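Long-range contact in protein-glutamine deamidase Cif (Burkholderia pseudomallei, PDB 3GQM), which deamidates a glutamine side chain of host NEDD8 to glutamate, shutting down cullin-RING ubiquitin ligases and so blocking the host cell cycle: residues A[132-137]-A[208-213]. Numbering follows the deposited sequence.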
loop_
_atom_site.group_PDB
_atom_site.type_symbol
_atom_site.label_atom_id
_atom_site.label_comp_id
_atom_site.label_asym_id
_atom_site.label_seq_id
_atom_site.Cartn_x
_atom_site.Cartn_y
_atom_site.Cartn_z
ATOM N N ASN A 132 -13.444 8.028 13.726
ATOM C CA ASN A 132 -13.961 9.374 14.023
ATOM C C ASN A 132 -12.878 10.306 14.541
ATOM O O ASN A 132 -13.153 11.201 15.342
ATOM C CB ASN A 132 -15.133 9.316 15.029
ATOM C CG ASN A 132 -16.370 8.664 14.446
ATOM O OD1 ASN A 132 -16.961 7.775 15.058
ATOM N ND2 ASN A 132 -16.759 9.089 13.247
ATOM N N THR A 133 -11.643 10.071 14.091
ATOM C CA THR A 133 -10.513 10.878 14.466
ATOM C C THR A 133 -10.092 11.582 13.193
ATOM O O THR A 133 -10.087 10.979 12.095
ATOM C CB THR A 133 -9.356 10.016 15.023
ATOM O OG1 THR A 133 -9.881 9.047 15.942
ATOM C CG2 THR A 133 -8.323 10.863 15.765
ATOM N N SER A 134 -9.774 12.872 13.321
ATOM C CA SER A 134 -9.127 13.566 12.221
ATOM C C SER A 134 -7.673 13.041 12.136
ATOM O O SER A 134 -7.054 12.653 13.160
ATOM C CB SER A 134 -9.178 15.076 12.437
ATOM O OG SER A 134 -7.968 15.548 12.999
ATOM N N PHE A 135 -7.136 13.042 10.923
ATOM C CA PHE A 135 -5.774 12.670 10.705
ATOM C C PHE A 135 -4.801 13.610 11.466
ATOM O O PHE A 135 -3.813 13.137 12.068
ATOM C CB PHE A 135 -5.492 12.635 9.191
ATOM C CG PHE A 135 -4.101 12.206 8.836
ATOM C CD1 PHE A 135 -3.686 10.901 9.021
ATOM C CD2 PHE A 135 -3.211 13.095 8.290
ATOM C CE1 PHE A 135 -2.401 10.505 8.676
ATOM C CE2 PHE A 135 -1.923 12.685 7.952
ATOM C CZ PHE A 135 -1.536 11.392 8.153
ATOM N N ALA A 136 -5.069 14.922 11.442
ATOM C CA ALA A 136 -4.209 15.869 12.164
ATOM C C ALA A 136 -4.178 15.571 13.649
ATOM O O ALA A 136 -3.122 15.617 14.259
ATOM C CB ALA A 136 -4.615 17.318 11.927
ATOM N N GLU A 137 -5.336 15.229 14.202
ATOM C CA GLU A 137 -5.465 14.966 15.622
ATOM C C GLU A 137 -4.552 13.807 15.934
ATOM O O GLU A 137 -3.708 13.888 16.841
ATOM C CB GLU A 137 -6.911 14.585 15.985
ATOM C CG GLU A 137 -7.142 14.507 17.475
ATOM C CD GLU A 137 -8.572 14.131 17.884
ATOM O OE1 GLU A 137 -9.437 13.895 17.003
ATOM O OE2 GLU A 137 -8.815 14.070 19.116
ATOM N N GLU A 208 -2.786 18.936 3.230
ATOM C CA GLU A 208 -3.707 18.369 2.268
ATOM C C GLU A 208 -4.240 17.015 2.712
ATOM O O GLU A 208 -5.423 16.732 2.518
ATOM C CB GLU A 208 -3.042 18.267 0.909
ATOM C CG GLU A 208 -2.606 19.604 0.344
ATOM C CD GLU A 208 -2.229 19.477 -1.112
ATOM O OE1 GLU A 208 -2.841 20.162 -1.948
ATOM O OE2 GLU A 208 -1.376 18.652 -1.452
ATOM N N LEU A 209 -3.372 16.173 3.279
ATOM C CA LEU A 209 -3.799 14.858 3.786
ATOM C C LEU A 209 -4.901 15.020 4.841
ATOM O O LEU A 209 -5.880 14.268 4.843
ATOM C CB LEU A 209 -2.628 14.041 4.391
ATOM C CG LEU A 209 -1.754 13.278 3.389
ATOM C CD1 LEU A 209 -0.514 12.710 4.078
ATOM C CD2 LEU A 209 -2.585 12.170 2.720
ATOM N N ASN A 210 -4.719 15.992 5.738
ATOM C CA ASN A 210 -5.736 16.234 6.749
ATOM C C ASN A 210 -7.098 16.589 6.140
ATOM O O ASN A 210 -8.141 16.097 6.600
ATOM C CB ASN A 210 -5.329 17.299 7.732
ATOM C CG ASN A 210 -6.302 17.367 8.877
ATOM O OD1 ASN A 210 -6.571 16.332 9.532
ATOM N ND2 ASN A 210 -6.923 18.543 9.079
ATOM N N GLN A 211 -7.077 17.392 5.078
ATOM C CA GLN A 211 -8.297 17.773 4.350
ATOM C C GLN A 211 -8.918 16.605 3.602
ATOM O O GLN A 211 -10.157 16.400 3.661
ATOM C CB GLN A 211 -8.006 18.910 3.341
ATOM C CG GLN A 211 -7.863 20.265 3.992
ATOM C CD GLN A 211 -7.058 21.268 3.140
ATOM O OE1 GLN A 211 -6.092 21.862 3.614
ATOM N NE2 GLN A 211 -7.461 21.458 1.891
ATOM N N LEU A 212 -8.085 15.852 2.875
ATOM C CA LEU A 212 -8.535 14.658 2.181
ATOM C C LEU A 212 -9.228 13.710 3.133
ATOM O O LEU A 212 -10.270 13.143 2.815
ATOM C CB LEU A 212 -7.368 13.915 1.471
ATOM C CG LEU A 212 -7.662 12.504 0.952
ATOM C CD1 LEU A 212 -8.991 12.444 0.117
ATOM C CD2 LEU A 212 -6.476 11.926 0.096
ATOM N N LEU A 213 -8.632 13.515 4.289
ATOM C CA LEU A 213 -9.042 12.463 5.177
ATOM C C LEU A 213 -10.168 12.949 6.098
ATOM O O LEU A 213 -10.550 12.262 6.989
ATOM C CB LEU A 213 -7.821 11.914 5.970
ATOM C CG LEU A 213 -7.046 10.625 5.482
ATOM C CD1 LEU A 213 -7.087 10.388 4.041
ATOM C CD2 LEU A 213 -5.572 10.511 5.966
#
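Asn210, on helix 206-212, offers its side-chain carbonyl to the first turn of helix 135-139 and so shows how first-turn N-H groups, which lack a carbonyl acceptor within their own helix, are supplied with one. From CB, which does not itself touch 132-137, CG anti to the backbone N (chi1 -171°) carries the amide to Ala136. Asn210 CG lies 3.5 Å from Ala136 CB, and beyond it the amide divides: ND2 stays near that same methyl, while Asn210 OD1 accepts a hydrogen bond of 2.8 Å from Ala136 N. The N-H...O angle is 150°, and the donor sits above the carbonyl plane, 47° out of it. Ser134 OG, at the N-cap position, accepts from Glu137 N at 2.9 Å. Two successive amides of the first turn are thus gripped, one from within 132-137 and one by Asn210, whose side-chain carbonyl may also be polarised by the positive N-terminal end of helix 135-139.

Beside this polar bridge lies Phe135, whose CB points toward 208-213, with CG anti to the backbone N. Leu213 lays CD2 over one ring face in a CH-pi contact, Leu213 CD2 being 4.0 Å from the Phe135 ring centroid and closest to CG and CD1. On the CE2 side, Leu209 CB approaches obliquely, 3.9 Å from Phe135 CE2. All three side chains also touch Ile163. The arrangement is an N-capped helix start with a second-helix amide acceptor beside an apolar cluster, where helices 135-139 and 206-212 pack against strand 159-165 of the antiparallel sheet in this Cif-family fold, whose clan is that of the papain-like peptidases.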